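Local coordinates for protein catechol 2,3-dioxygenase (Rhodococcus sp., PDB 2WL9) that probably uses an active-site iron ion and dioxygen to cleave the ring of catechol-type substrates in the breakdown of aromatic hydrocarbons, at residues C[22-34]-C[129-141]. Residues are numbered along the deposited sequence; the frame is centred on the assembly and turned at random.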
loop_
_atom_site.group_PDB
_atom_site.type_symbol
_atom_site.label_atom_id
_atom_site.label_comp_id
_atom_site.label_asym_id
_atom_site.label_seq_id
_atom_site.Cartn_x
_atom_site.Cartn_y
_atom_site.Cartn_z
ATOM N N ASP C 22 -29.008 31.910 -10.289
ATOM C CA ASP C 22 -29.426 30.936 -11.308
ATOM C C ASP C 22 -28.231 30.247 -11.963
ATOM O O ASP C 22 -28.251 29.040 -12.204
ATOM C CB ASP C 22 -30.276 31.619 -12.389
ATOM C CG ASP C 22 -31.702 31.909 -11.933
ATOM O OD1 ASP C 22 -31.998 31.849 -10.719
ATOM O OD2 ASP C 22 -32.535 32.214 -12.812
ATOM N N TYR C 23 -27.182 31.027 -12.220
ATOM C CA TYR C 23 -26.012 30.564 -12.942
ATOM C C TYR C 23 -25.052 29.777 -12.053
ATOM O O TYR C 23 -24.752 28.617 -12.338
ATOM C CB TYR C 23 -25.312 31.763 -13.574
ATOM C CG TYR C 23 -24.029 31.475 -14.323
ATOM C CD1 TYR C 23 -24.053 31.152 -15.679
ATOM C CD2 TYR C 23 -22.788 31.579 -13.690
ATOM C CE1 TYR C 23 -22.875 30.916 -16.382
ATOM C CE2 TYR C 23 -21.602 31.347 -14.391
ATOM C CZ TYR C 23 -21.656 31.018 -15.736
ATOM O OH TYR C 23 -20.486 30.785 -16.440
ATOM N N ALA C 24 -24.581 30.404 -10.977
ATOM C CA ALA C 24 -23.551 29.797 -10.131
ATOM C C ALA C 24 -24.065 28.630 -9.284
ATOM O O ALA C 24 -23.333 27.669 -9.049
ATOM C CB ALA C 24 -22.899 30.846 -9.254
ATOM N N ALA C 25 -25.309 28.714 -8.824
ATOM C CA ALA C 25 -25.902 27.605 -8.071
ATOM C C ALA C 25 -26.636 26.624 -8.983
ATOM O O ALA C 25 -26.368 25.416 -8.953
ATOM C CB ALA C 25 -26.821 28.123 -6.968
ATOM N N GLY C 26 -27.548 27.150 -9.802
ATOM C CA GLY C 26 -28.426 26.329 -10.630
ATOM C C GLY C 26 -27.731 25.530 -11.713
ATOM O O GLY C 26 -28.170 24.433 -12.072
ATOM N N ILE C 27 -26.640 26.069 -12.241
ATOM C CA ILE C 27 -25.862 25.349 -13.244
ATOM C C ILE C 27 -24.586 24.775 -12.650
ATOM O O ILE C 27 -24.331 23.579 -12.782
ATOM C CB ILE C 27 -25.530 26.229 -14.463
ATOM C CG1 ILE C 27 -26.826 26.724 -15.114
ATOM C CG2 ILE C 27 -24.652 25.454 -15.470
ATOM C CD1 ILE C 27 -26.625 27.744 -16.206
ATOM N N MET C 28 -23.794 25.628 -12.002
ATOM C CA MET C 28 -22.448 25.242 -11.572
ATOM C C MET C 28 -22.423 24.373 -10.316
ATOM O O MET C 28 -21.515 23.562 -10.144
ATOM C CB MET C 28 -21.527 26.468 -11.434
ATOM C CG MET C 28 -21.302 27.249 -12.750
ATOM S SD MET C 28 -20.795 26.216 -14.149
ATOM C CE MET C 28 -20.997 27.355 -15.518
ATOM N N GLY C 29 -23.419 24.522 -9.452
ATOM C CA GLY C 29 -23.531 23.654 -8.271
ATOM C C GLY C 29 -23.040 24.297 -6.988
ATOM O O GLY C 29 -23.015 23.661 -5.929
ATOM N N MET C 30 -22.651 25.563 -7.071
ATOM C CA MET C 30 -22.257 26.311 -5.873
ATOM C C MET C 30 -23.445 26.490 -4.939
ATOM O O MET C 30 -24.591 26.343 -5.349
ATOM C CB MET C 30 -21.668 27.666 -6.249
ATOM C CG MET C 30 -20.398 27.528 -7.048
ATOM S SD MET C 30 -19.513 29.062 -7.283
ATOM C CE MET C 30 -18.115 28.416 -8.193
ATOM N N GLN C 31 -23.159 26.782 -3.679
ATOM C CA GLN C 31 -24.203 27.005 -2.693
ATOM C C GLN C 31 -24.372 28.493 -2.451
ATOM O O GLN C 31 -23.406 29.189 -2.147
ATOM C CB GLN C 31 -23.868 26.303 -1.376
ATOM C CG GLN C 31 -24.980 26.408 -0.337
ATOM C CD GLN C 31 -24.663 25.678 0.947
ATOM O OE1 GLN C 31 -23.583 25.111 1.105
ATOM N NE2 GLN C 31 -25.606 25.696 1.880
ATOM N N VAL C 32 -25.602 28.977 -2.596
ATOM C CA VAL C 32 -25.905 30.371 -2.289
ATOM C C VAL C 32 -26.039 30.526 -0.775
ATOM O O VAL C 32 -26.757 29.759 -0.119
ATOM C CB VAL C 32 -27.197 30.869 -2.998
ATOM C CG1 VAL C 32 -27.572 32.253 -2.522
ATOM C CG2 VAL C 32 -27.017 30.876 -4.519
ATOM N N VAL C 33 -25.338 31.522 -0.241
ATOM C CA VAL C 33 -25.359 31.844 1.183
ATOM C C VAL C 33 -25.793 33.306 1.356
ATOM O O VAL C 33 -25.110 34.220 0.896
ATOM C CB VAL C 33 -23.976 31.596 1.835
ATOM C CG1 VAL C 33 -23.980 32.010 3.308
ATOM C CG2 VAL C 33 -23.564 30.126 1.692
ATOM N N ASP C 34 -26.942 33.510 2.004
ATOM C CA ASP C 34 -27.485 34.856 2.232
ATOM C C ASP C 34 -27.594 35.133 3.721
ATOM O O ASP C 34 -28.463 34.586 4.404
ATOM C CB ASP C 34 -28.858 34.999 1.560
ATOM C CG ASP C 34 -29.370 36.440 1.540
ATOM O OD1 ASP C 34 -28.928 37.277 2.359
ATOM O OD2 ASP C 34 -30.241 36.726 0.692
ATOM N N PRO C 129 -23.058 21.427 6.458
ATOM C CA PRO C 129 -22.254 20.902 5.365
ATOM C C PRO C 129 -22.636 21.512 4.031
ATOM O O PRO C 129 -23.796 21.894 3.830
ATOM C CB PRO C 129 -22.558 19.400 5.371
ATOM C CG PRO C 129 -23.771 19.231 6.185
ATOM C CD PRO C 129 -23.836 20.377 7.136
ATOM N N PHE C 130 -21.651 21.614 3.145
ATOM C CA PHE C 130 -21.867 22.068 1.775
ATOM C C PHE C 130 -23.056 21.355 1.139
ATOM O O PHE C 130 -23.133 20.123 1.139
ATOM C CB PHE C 130 -20.606 21.865 0.933
ATOM C CG PHE C 130 -20.795 22.169 -0.528
ATOM C CD1 PHE C 130 -20.884 23.488 -0.978
ATOM C CD2 PHE C 130 -20.888 21.136 -1.456
ATOM C CE1 PHE C 130 -21.065 23.764 -2.324
ATOM C CE2 PHE C 130 -21.072 21.403 -2.810
ATOM C CZ PHE C 130 -21.157 22.721 -3.247
ATOM N N HIS C 131 -23.978 22.151 0.610
ATOM C CA HIS C 131 -25.182 21.650 -0.024
ATOM C C HIS C 131 -25.302 22.364 -1.363
ATOM O O HIS C 131 -25.612 23.560 -1.402
ATOM C CB HIS C 131 -26.402 21.931 0.856
ATOM C CG HIS C 131 -27.632 21.184 0.444
ATOM N ND1 HIS C 131 -27.663 19.809 0.316
ATOM C CD2 HIS C 131 -28.883 21.616 0.155
ATOM C CE1 HIS C 131 -28.874 19.432 -0.054
ATOM N NE2 HIS C 131 -29.637 20.508 -0.148
ATOM N N PRO C 132 -25.009 21.649 -2.461
ATOM C CA PRO C 132 -24.932 22.254 -3.789
ATOM C C PRO C 132 -26.259 22.821 -4.300
ATOM O O PRO C 132 -27.328 22.309 -3.956
ATOM C CB PRO C 132 -24.461 21.089 -4.672
ATOM C CG PRO C 132 -24.906 19.858 -3.950
ATOM C CD PRO C 132 -24.704 20.205 -2.501
ATOM N N GLY C 133 -26.182 23.878 -5.109
ATOM C CA GLY C 133 -27.367 24.526 -5.678
ATOM C C GLY C 133 -28.041 23.738 -6.790
ATOM O O GLY C 133 -29.078 24.149 -7.317
ATOM N N ARG C 134 -27.420 22.628 -7.178
ATOM C CA ARG C 134 -28.029 21.645 -8.067
ATOM C C ARG C 134 -27.419 20.291 -7.717
ATOM O O ARG C 134 -26.340 20.251 -7.125
ATOM C CB ARG C 134 -27.831 22.010 -9.553
ATOM C CG ARG C 134 -26.385 22.259 -10.013
ATOM C CD ARG C 134 -25.626 20.970 -10.281
ATOM N NE ARG C 134 -24.432 21.185 -11.102
ATOM C CZ ARG C 134 -23.605 20.216 -11.490
ATOM N NH1 ARG C 134 -23.837 18.956 -11.136
ATOM N NH2 ARG C 134 -22.552 20.505 -12.241
ATOM N N PRO C 135 -28.102 19.181 -8.059
ATOM C CA PRO C 135 -27.593 17.870 -7.646
ATOM C C PRO C 135 -26.202 17.617 -8.204
ATOM O O PRO C 135 -25.946 17.892 -9.374
ATOM C CB PRO C 135 -28.616 16.900 -8.249
ATOM C CG PRO C 135 -29.873 17.700 -8.325
ATOM C CD PRO C 135 -29.386 19.053 -8.771
ATOM N N MET C 136 -25.306 17.108 -7.364
ATOM C CA MET C 136 -23.918 16.917 -7.757
ATOM C C MET C 136 -23.470 15.490 -7.518
ATOM O O MET C 136 -23.784 14.895 -6.482
ATOM C CB MET C 136 -22.996 17.883 -7.004
ATOM C CG MET C 136 -23.014 19.322 -7.535
ATOM S SD MET C 136 -21.758 20.389 -6.781
ATOM C CE MET C 136 -20.249 19.732 -7.496
ATOM N N PHE C 137 -22.735 14.958 -8.490
ATOM C CA PHE C 137 -22.139 13.627 -8.394
ATOM C C PHE C 137 -21.011 13.600 -7.366
ATOM O O PHE C 137 -20.786 12.583 -6.702
ATOM C CB PHE C 137 -21.563 13.219 -9.750
ATOM C CG PHE C 137 -22.603 12.977 -10.812
ATOM C CD1 PHE C 137 -22.997 14.003 -11.671
ATOM C CD2 PHE C 137 -23.175 11.714 -10.966
ATOM C CE1 PHE C 137 -23.955 13.781 -12.664
ATOM C CE2 PHE C 137 -24.126 11.481 -11.952
ATOM C CZ PHE C 137 -24.519 12.520 -12.806
ATOM N N GLY C 138 -20.294 14.717 -7.273
ATOM C CA GLY C 138 -19.124 14.837 -6.415
ATOM C C GLY C 138 -19.100 16.173 -5.705
ATOM O O GLY C 138 -20.137 16.662 -5.246
ATOM N N LYS C 139 -17.908 16.760 -5.631
ATOM C CA LYS C 139 -17.674 18.025 -4.939
ATOM C C LYS C 139 -16.806 18.946 -5.806
ATOM O O LYS C 139 -16.549 18.642 -6.976
ATOM C CB LYS C 139 -16.994 17.737 -3.595
ATOM N N PHE C 140 -16.370 20.078 -5.256
ATOM C CA PHE C 140 -15.359 20.891 -5.917
ATOM C C PHE C 140 -13.990 20.515 -5.374
ATOM O O PHE C 140 -13.873 20.027 -4.245
ATOM C CB PHE C 140 -15.619 22.399 -5.732
ATOM C CG PHE C 140 -16.790 22.915 -6.521
ATOM C CD1 PHE C 140 -16.645 23.255 -7.864
ATOM C CD2 PHE C 140 -18.041 23.051 -5.928
ATOM C CE1 PHE C 140 -17.726 23.729 -8.597
ATOM C CE2 PHE C 140 -19.132 23.511 -6.655
ATOM C CZ PHE C 140 -18.971 23.856 -7.998
ATOM N N VAL C 141 -12.966 20.713 -6.199
ATOM C CA VAL C 141 -11.577 20.582 -5.776
ATOM C C VAL C 141 -11.108 21.918 -5.202
ATOM O O VAL C 141 -10.944 22.899 -5.940
ATOM C CB VAL C 141 -10.649 20.186 -6.958
ATOM C CG1 VAL C 141 -9.210 20.105 -6.491
ATOM C CG2 VAL C 141 -11.089 18.862 -7.584
HETATM O O HOH W 1 -25.562 24.088 4.195
#
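Arg-134 reaches from the 129-141 loop across the turn that follows helix 17-24, and its chain from CB to NE lies against backbone atoms there. CB lies against Gly-26 O, and CG touches Ala-25 O at 3.3 Å. This CG stands between the backbone N and carbonyl carbon (chi1 54°), and a second bend at chi2 (80°) carries the chain along the turn. CD comes near Ile-27 O and Gly-29 CA. NE then donates to Ile-27 O at 2.9 Å, approaching from above the carbonyl plane. At the tip, NH1 bonds to Pro-135 O of its own loop, 2.9 Å away and in the guanidinium plane, and forms a salt bridge with Asp-222; NH2 has a weak bond to Tyr-217 OH. With both NE and NH1 held, the guanidinium is fixed in rotation.

Gly-29 fits where Met-136 and Phe-140 converge: Met-136 SD approaches Gly-29 O at 3.6 Å, and that same oxygen lies in plane at the Phe-140 ring edge. Gly-133 N makes weak bonds to both Gly-29 O and Met-30 O. Farther along, OE1 of the extended Gln-31 side chain takes a nearly straight bond from His-131 N (3.0 Å, N-H...O 169°), the donor standing well above the amide plane; Arg-44 also bonds OE1, while a water joins NE2 to Pro-129 O. The His-131 ring stacks on His-131 of a second subunit.

The loop, which runs between strands 115-120 and 149-152, thus meets strand 31-33, outermost in its sheet within this chain, at Gln-31, and holds the turn through Arg-134 and Phe-140, which also reach helix 220-232 and strand 210-217 of the iron-bearing half.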